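Long-range contact in Afp3 (Serratia entomophila, PDB 6RBN), which probably forms part of the contractile sheath that surrounds the inner tube of the anti-feeding prophage, a phage-tail-like injection system: residues 36-48 with 54-66. Sequence-based numbering, arbitrary orientation.
Sequences FTPLKPELAGVIT and LDYTILFDSNVPS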
ATOM      1  N   PHE D  36      61.052 -18.625 -48.808  1.00 87.04           N
ATOM      2  CA  PHE D  36      61.401 -17.600 -47.837  1.00 87.04           C
ATOM      3  C   PHE D  36      62.780 -17.888 -47.268  1.00 87.04           C
ATOM      4  O   PHE D  36      63.097 -19.030 -46.926  1.00 87.04           O
ATOM      5  CB  PHE D  36      60.369 -17.539 -46.712  1.00 87.04           C
ATOM      6  CG  PHE D  36      58.998 -17.160 -47.174  1.00 87.04           C
ATOM      7  CD1 PHE D  36      58.702 -15.854 -47.507  1.00 87.04           C
ATOM      8  CD2 PHE D  36      58.000 -18.114 -47.265  1.00 87.04           C
ATOM      9  CE1 PHE D  36      57.442 -15.504 -47.937  1.00 87.04           C
ATOM     10  CE2 PHE D  36      56.736 -17.770 -47.688  1.00 87.04           C
ATOM     11  CZ  PHE D  36      56.457 -16.463 -48.025  1.00 87.04           C
ATOM     12  N   THR D  37      63.600 -16.849 -47.171  1.00 92.34           N
ATOM     13  CA  THR D  37      64.966 -17.005 -46.690  1.00 92.34           C
ATOM     14  C   THR D  37      65.073 -16.457 -45.278  1.00 92.34           C
ATOM     15  O   THR D  37      64.942 -15.239 -45.083  1.00 92.34           O
ATOM     16  CB  THR D  37      65.953 -16.288 -47.611  1.00 92.34           C
ATOM     17  OG1 THR D  37      65.669 -14.886 -47.611  1.00 92.34           O
ATOM     18  CG2 THR D  37      65.835 -16.822 -49.026  1.00 92.34           C
ATOM     19  N   PRO D  38      65.286 -17.300 -44.273  1.00 94.02           N
ATOM     20  CA  PRO D  38      65.378 -16.805 -42.898  1.00 94.02           C
ATOM     21  C   PRO D  38      66.679 -16.060 -42.647  1.00 94.02           C
ATOM     22  O   PRO D  38      67.647 -16.159 -43.403  1.00 94.02           O
ATOM     23  CB  PRO D  38      65.318 -18.084 -42.058  1.00 94.02           C
ATOM     24  CG  PRO D  38      64.702 -19.105 -42.954  1.00 94.02           C
ATOM     25  CD  PRO D  38      65.203 -18.768 -44.318  1.00 94.02           C
ATOM     26  N   LEU D  39      66.685 -15.293 -41.560  1.00 96.61           N
ATOM     27  CA  LEU D  39      67.909 -14.661 -41.083  1.00 96.61           C
ATOM     28  C   LEU D  39      68.618 -15.557 -40.072  1.00 96.61           C
ATOM     29  O   LEU D  39      69.779 -15.929 -40.269  1.00 96.61           O
ATOM     30  CB  LEU D  39      67.599 -13.289 -40.477  1.00 96.61           C
ATOM     31  CG  LEU D  39      67.163 -12.232 -41.486  1.00 96.61           C
ATOM     32  CD1 LEU D  39      66.745 -10.960 -40.782  1.00 96.61           C
ATOM     33  CD2 LEU D  39      68.293 -11.952 -42.451  1.00 96.61           C
ATOM     34  N   LYS D  40      67.934 -15.910 -39.003  1.00103.03           N
ATOM     35  CA  LYS D  40      68.493 -16.886 -38.075  1.00103.03           C
ATOM     36  C   LYS D  40      67.987 -18.280 -38.433  1.00103.03           C
ATOM     37  O   LYS D  40      66.773 -18.476 -38.555  1.00103.03           O
ATOM     38  CB  LYS D  40      68.127 -16.542 -36.640  1.00103.03           C
ATOM     39  CG  LYS D  40      68.831 -15.298 -36.119  1.00103.03           C
ATOM     40  CD  LYS D  40      68.549 -15.064 -34.644  1.00103.03           C
ATOM     41  CE  LYS D  40      67.452 -14.034 -34.436  1.00103.03           C
ATOM     42  NZ  LYS D  40      66.103 -14.574 -34.755  1.00103.03           N
ATOM     43  N   PRO D  41      68.873 -19.261 -38.604  1.00104.13           N
ATOM     44  CA  PRO D  41      68.501 -20.506 -39.288  1.00104.13           C
ATOM     45  C   PRO D  41      67.773 -21.535 -38.438  1.00104.13           C
ATOM     46  O   PRO D  41      67.671 -22.686 -38.869  1.00104.13           O
ATOM     47  CB  PRO D  41      69.862 -21.056 -39.735  1.00104.13           C
ATOM     48  CG  PRO D  41      70.803 -20.569 -38.703  1.00104.13           C
ATOM     49  CD  PRO D  41      70.312 -19.209 -38.296  1.00104.13           C
ATOM     50  N   GLU D  42      67.269 -21.197 -37.249  1.00104.67           N
ATOM     51  CA  GLU D  42      66.508 -22.195 -36.505  1.00104.67           C
ATOM     52  C   GLU D  42      65.105 -22.376 -37.068  1.00104.67           C
ATOM     53  O   GLU D  42      64.515 -23.448 -36.906  1.00104.67           O
ATOM     54  CB  GLU D  42      66.441 -21.839 -35.014  1.00104.67           C
ATOM     55  CG  GLU D  42      65.618 -20.611 -34.671  1.00104.67           C
ATOM     56  CD  GLU D  42      66.445 -19.348 -34.656  1.00104.67           C
ATOM     57  OE1 GLU D  42      67.605 -19.391 -35.115  1.00104.67           O
ATOM     58  OE2 GLU D  42      65.934 -18.306 -34.193  1.00104.67           O
ATOM     59  N   LEU D  43      64.557 -21.359 -37.725  1.00 99.46           N
ATOM     60  CA  LEU D  43      63.223 -21.447 -38.320  1.00 99.46           C
ATOM     61  C   LEU D  43      63.309 -21.774 -39.811  1.00 99.46           C
ATOM     62  O   LEU D  43      62.761 -21.099 -40.674  1.00 99.46           O
ATOM     63  CB  LEU D  43      62.438 -20.167 -38.025  1.00 99.46           C
ATOM     64  CG  LEU D  43      62.961 -18.735 -38.209  1.00 99.46           C
ATOM     65  CD1 LEU D  43      62.628 -18.093 -39.536  1.00 99.46           C
ATOM     66  CD2 LEU D  43      62.440 -17.872 -37.077  1.00 99.46           C
ATOM     67  N   ALA D  44      63.978 -22.887 -40.099  1.00 97.62           N
ATOM     68  CA  ALA D  44      64.190 -23.318 -41.473  1.00 97.62           C
ATOM     69  C   ALA D  44      63.196 -24.370 -41.937  1.00 97.62           C
ATOM     70  O   ALA D  44      62.792 -24.352 -43.104  1.00 97.62           O
ATOM     71  CB  ALA D  44      65.611 -23.865 -41.644  1.00 97.62           C
ATOM     72  N   GLY D  45      62.789 -25.283 -41.061  1.00 93.50           N
ATOM     73  CA  GLY D  45      61.868 -26.331 -41.450  1.00 93.50           C
ATOM     74  C   GLY D  45      60.585 -26.345 -40.648  1.00 93.50           C
ATOM     75  O   GLY D  45      59.851 -27.338 -40.661  1.00 93.50           O
ATOM     76  N   VAL D  46      60.303 -25.253 -39.942  1.00 91.21           N
ATOM     77  CA  VAL D  46      59.114 -25.172 -39.104  1.00 91.21           C
ATOM     78  C   VAL D  46      58.190 -24.078 -39.620  1.00 91.21           C
ATOM     79  O   VAL D  46      58.537 -23.343 -40.552  1.00 91.21           O
ATOM     80  CB  VAL D  46      59.487 -24.922 -37.633  1.00 91.21           C
ATOM     81  CG1 VAL D  46      60.303 -26.077 -37.092  1.00 91.21           C
ATOM     82  CG2 VAL D  46      60.245 -23.619 -37.497  1.00 91.21           C
ATOM     83  N   ILE D  47      57.013 -23.965 -39.016  1.00 85.53           N
ATOM     84  CA  ILE D  47      56.017 -22.969 -39.385  1.00 85.53           C
ATOM     85  C   ILE D  47      56.042 -21.849 -38.357  1.00 85.53           C
ATOM     86  O   ILE D  47      55.907 -22.100 -37.154  1.00 85.53           O
ATOM     87  CB  ILE D  47      54.618 -23.598 -39.483  1.00 85.53           C
ATOM     88  CG1 ILE D  47      54.565 -24.598 -40.634  1.00 85.53           C
ATOM     89  CG2 ILE D  47      53.555 -22.533 -39.642  1.00 85.53           C
ATOM     90  CD1 ILE D  47      53.312 -25.426 -40.660  1.00 85.53           C
ATOM     91  N   THR D  48      56.220 -20.617 -38.826  1.00 87.06           N
ATOM     92  CA  THR D  48      56.289 -19.450 -37.959  1.00 87.06           C
ATOM     93  C   THR D  48      55.115 -18.520 -38.226  1.00 87.06           C
ATOM     94  O   THR D  48      54.622 -18.424 -39.351  1.00 87.06           O
ATOM     95  CB  THR D  48      57.594 -18.682 -38.158  1.00 87.06           C
ATOM     96  OG1 THR D  48      57.678 -18.236 -39.517  1.00 87.06           O
ATOM     97  CG2 THR D  48      58.778 -19.571 -37.855  1.00 87.06           C
ATOM     98  N   LEU D  54      56.134  -5.908 -40.195  1.00 84.82           N
ATOM     99  CA  LEU D  54      57.291  -5.627 -39.352  1.00 84.82           C
ATOM    100  C   LEU D  54      57.868  -6.908 -38.759  1.00 84.82           C
ATOM    101  O   LEU D  54      59.075  -6.998 -38.516  1.00 84.82           O
ATOM    102  CB  LEU D  54      56.894  -4.658 -38.242  1.00 84.82           C
ATOM    103  CG  LEU D  54      57.980  -4.027 -37.377  1.00 84.82           C
ATOM    104  CD1 LEU D  54      59.201  -3.665 -38.200  1.00 84.82           C
ATOM    105  CD2 LEU D  54      57.430  -2.795 -36.728  1.00 84.82           C
ATOM    106  N   ASP D  55      57.019  -7.908 -38.513  1.00 87.76           N
ATOM    107  CA  ASP D  55      57.512  -9.186 -38.016  1.00 87.76           C
ATOM    108  C   ASP D  55      58.239  -9.957 -39.107  1.00 87.76           C
ATOM    109  O   ASP D  55      59.128 -10.765 -38.820  1.00 87.76           O
ATOM    110  CB  ASP D  55      56.359 -10.014 -37.453  1.00 87.76           C
ATOM    111  CG  ASP D  55      55.796  -9.434 -36.173  1.00 87.76           C
ATOM    112  OD1 ASP D  55      56.554  -8.767 -35.436  1.00 87.76           O
ATOM    113  OD2 ASP D  55      54.597  -9.649 -35.894  1.00 87.76           O
ATOM    114  N   TYR D  56      57.872  -9.726 -40.369  1.00 86.07           N
ATOM    115  CA  TYR D  56      58.543 -10.404 -41.471  1.00 86.07           C
ATOM    116  C   TYR D  56      59.947  -9.857 -41.686  1.00 86.07           C
ATOM    117  O   TYR D  56      60.873 -10.613 -41.998  1.00 86.07           O
ATOM    118  CB  TYR D  56      57.718 -10.274 -42.751  1.00 86.07           C
ATOM    119  CG  TYR D  56      58.348 -10.947 -43.947  1.00 86.07           C
ATOM    120  CD1 TYR D  56      58.351 -12.327 -44.067  1.00 86.07           C
ATOM    121  CD2 TYR D  56      58.935 -10.200 -44.957  1.00 86.07           C
ATOM    122  CE1 TYR D  56      58.922 -12.944 -45.158  1.00 86.07           C
ATOM    123  CE2 TYR D  56      59.510 -10.810 -46.049  1.00 86.07           C
ATOM    124  CZ  TYR D  56      59.499 -12.180 -46.143  1.00 86.07           C
ATOM    125  OH  TYR D  56      60.071 -12.791 -47.231  1.00 86.07           O
ATOM    126  N   THR D  57      60.126  -8.544 -41.528  1.00 86.52           N
ATOM    127  CA  THR D  57      61.427  -7.940 -41.779  1.00 86.52           C
ATOM    128  C   THR D  57      62.443  -8.265 -40.693  1.00 86.52           C
ATOM    129  O   THR D  57      63.647  -8.159 -40.941  1.00 86.52           O
ATOM    130  CB  THR D  57      61.291  -6.427 -41.913  1.00 86.52           C
ATOM    131  OG1 THR D  57      60.770  -5.885 -40.695  1.00 86.52           O
ATOM    132  CG2 THR D  57      60.354  -6.083 -43.051  1.00 86.52           C
ATOM    133  N   ILE D  58      61.991  -8.657 -39.506  1.00 87.50           N
ATOM    134  CA  ILE D  58      62.919  -8.998 -38.435  1.00 87.50           C
ATOM    135  C   ILE D  58      63.310 -10.467 -38.508  1.00 87.50           C
ATOM    136  O   ILE D  58      64.482 -10.820 -38.344  1.00 87.50           O
ATOM    137  CB  ILE D  58      62.294  -8.632 -37.076  1.00 87.50           C
ATOM    138  CG1 ILE D  58      62.064  -7.127 -36.999  1.00 87.50           C
ATOM    139  CG2 ILE D  58      63.176  -9.077 -35.923  1.00 87.50           C
ATOM    140  CD1 ILE D  58      61.243  -6.709 -35.822  1.00 87.50           C
ATOM    141  N   LEU D  59      62.346 -11.345 -38.781  1.00 89.15           N
ATOM    142  CA  LEU D  59      62.620 -12.777 -38.777  1.00 89.15           C
ATOM    143  C   LEU D  59      63.218 -13.239 -40.098  1.00 89.15           C
ATOM    144  O   LEU D  59      64.144 -14.055 -40.117  1.00 89.15           O
ATOM    145  CB  LEU D  59      61.340 -13.550 -38.467  1.00 89.15           C
ATOM    146  CG  LEU D  59      60.772 -13.319 -37.070  1.00 89.15           C
ATOM    147  CD1 LEU D  59      59.444 -14.026 -36.917  1.00 89.15           C
ATOM    148  CD2 LEU D  59      61.751 -13.793 -36.022  1.00 89.15           C
ATOM    149  N   PHE D  60      62.703 -12.734 -41.212  1.00 89.58           N
ATOM    150  CA  PHE D  60      63.122 -13.163 -42.536  1.00 89.58           C
ATOM    151  C   PHE D  60      63.862 -12.046 -43.256  1.00 89.58           C
ATOM    152  O   PHE D  60      63.682 -10.860 -42.969  1.00 89.58           O
ATOM    153  CB  PHE D  60      61.918 -13.600 -43.370  1.00 89.58           C
ATOM    154  CG  PHE D  60      61.266 -14.855 -42.879  1.00 89.58           C
ATOM    155  CD1 PHE D  60      61.730 -16.092 -43.281  1.00 89.58           C
ATOM    156  CD2 PHE D  60      60.199 -14.796 -42.000  1.00 89.58           C
ATOM    157  CE1 PHE D  60      61.133 -17.249 -42.829  1.00 89.58           C
ATOM    158  CE2 PHE D  60      59.601 -15.949 -41.540  1.00 89.58           C
ATOM    159  CZ  PHE D  60      60.069 -17.177 -41.958  1.00 89.58           C
ATOM    160  N   ASP D  61      64.704 -12.443 -44.205  1.00 95.47           N
ATOM    161  CA  ASP D  61      65.386 -11.480 -45.056  1.00 95.47           C
ATOM    162  C   ASP D  61      64.391 -10.938 -46.070  1.00 95.47           C
ATOM    163  O   ASP D  61      63.826 -11.699 -46.860  1.00 95.47           O
ATOM    164  CB  ASP D  61      66.571 -12.139 -45.756  1.00 95.47           C
ATOM    165  CG  ASP D  61      67.528 -11.132 -46.373  1.00 95.47           C
ATOM    166  OD1 ASP D  61      67.291  -9.913 -46.257  1.00 95.47           O
ATOM    167  OD2 ASP D  61      68.530 -11.568 -46.980  1.00 95.47           O
ATOM    168  N   SER D  62      64.169  -9.628 -46.047  1.00 96.03           N
ATOM    169  CA  SER D  62      63.157  -9.019 -46.896  1.00 96.03           C
ATOM    170  C   SER D  62      63.731  -8.326 -48.121  1.00 96.03           C
ATOM    171  O   SER D  62      62.957  -7.858 -48.959  1.00 96.03           O
ATOM    172  CB  SER D  62      62.327  -8.016 -46.091  1.00 96.03           C
ATOM    173  OG  SER D  62      63.118  -6.921 -45.671  1.00 96.03           O
ATOM    174  N   ASN D  63      65.054  -8.241 -48.251  1.00101.89           N
ATOM    175  CA  ASN D  63      65.650  -7.627 -49.443  1.00101.89           C
ATOM    176  C   ASN D  63      65.976  -8.697 -50.481  1.00101.89           C
ATOM    177  O   ASN D  63      65.334  -8.753 -51.534  1.00101.89           O
ATOM    178  CB  ASN D  63      66.891  -6.826 -49.053  1.00101.89           C
ATOM    179  CG  ASN D  63      66.570  -5.691 -48.106  1.00101.89           C
ATOM    180  OD1 ASN D  63      67.012  -5.680 -46.957  1.00101.89           O
ATOM    181  ND2 ASN D  63      65.783  -4.733 -48.580  1.00101.89           N
ATOM    182  N   VAL D  64      66.916  -9.587 -50.147  1.00102.16           N
ATOM    183  CA  VAL D  64      67.351 -10.755 -50.926  1.00102.16           C
ATOM    184  C   VAL D  64      67.701 -10.351 -52.357  1.00102.16           C
ATOM    185  O   VAL D  64      66.856 -10.478 -53.255  1.00102.16           O
ATOM    186  CB  VAL D  64      66.297 -11.874 -50.887  1.00102.16           C
ATOM    187  CG1 VAL D  64      66.860 -13.170 -51.472  1.00102.16           C
ATOM    188  CG2 VAL D  64      65.831 -12.106 -49.469  1.00102.16           C
ATOM    189  N   PRO D  65      68.880  -9.768 -52.590  1.00105.38           N
ATOM    190  CA  PRO D  65      69.198  -9.221 -53.917  1.00105.38           C
ATOM    191  C   PRO D  65      69.289 -10.294 -54.994  1.00105.38           C
ATOM    192  O   PRO D  65      69.821 -11.384 -54.772  1.00105.38           O
ATOM    193  CB  PRO D  65      70.551  -8.538 -53.699  1.00105.38           C
ATOM    194  CG  PRO D  65      71.156  -9.273 -52.555  1.00105.38           C
ATOM    195  CD  PRO D  65      70.015  -9.657 -51.659  1.00105.38           C
ATOM    196  N   SER D  66      68.749  -9.970 -56.164  1.00108.38           N
ATOM    197  CA  SER D  66      68.618 -10.917 -57.257  1.00108.38           C
ATOM    198  C   SER D  66      69.962 -11.163 -57.935  1.00108.38           C
ATOM    199  O   SER D  66      70.942 -10.444 -57.720  1.00108.38           O
ATOM    200  CB  SER D  66      67.605 -10.415 -58.282  1.00108.38           C
ATOM    201  OG  SER D  66      68.054  -9.224 -58.899  1.00108.38           O
TER
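F60, the residue where the chain leaves the helix, puts its ring into the bend of the 36-48 loop, and P38, L43, T48 and F36 close in on it. With chi1 at -68°, CG lies beside the backbone N and the ring swings back to the loop although its CB starts out away from it. CD1 of L43 meets the ring obliquely in an off-centre CH-pi contact, 4.0 Å from the F60 centroid. OG1 of T48 comes to the ring edge, 3.6 Å from CZ of F60, while CB of F36 and CA of P38 approach obliquely, with CG of P38 also near CE1. Next to it the F36 and Y56 side chains cross at about a right angle, OH of Y56 lying at the edge of the F36 ring, 3.4 Å from its CD1.

The backbones are pinned beside this aromatic cluster. P38 and F60 form a non-hydrogen-bonded pair in a single antiparallel bridge, with hydrogen bonds at the neighbouring residues: D61 N to T37 O at 2.9 Å, nearly straight down the carbonyl, and L39 N to L59 O at 3.2 Å. The second takes up the L59 carbonyl near the end of the helix; the first fixes the chain just beyond F60.

The outer side is more exposed. L39 still lies close along the 58-61 backbone, its CD2 against CB of D61 (3.7 Å), and T37 touches V64 through OG1. K40 and E42 stand at the loose end, on the type I turn from K40 to L43, joined by a long salt bridge.

The pairing thus ties the connection between strands 31-34 and 48-49 to the end of helix 53-59. F36 and Y56 pack inward on helix 111-120 and L128 of strand 127-130, whereas L54 and I58 face the chain of Afp2, touching its M319 and T320.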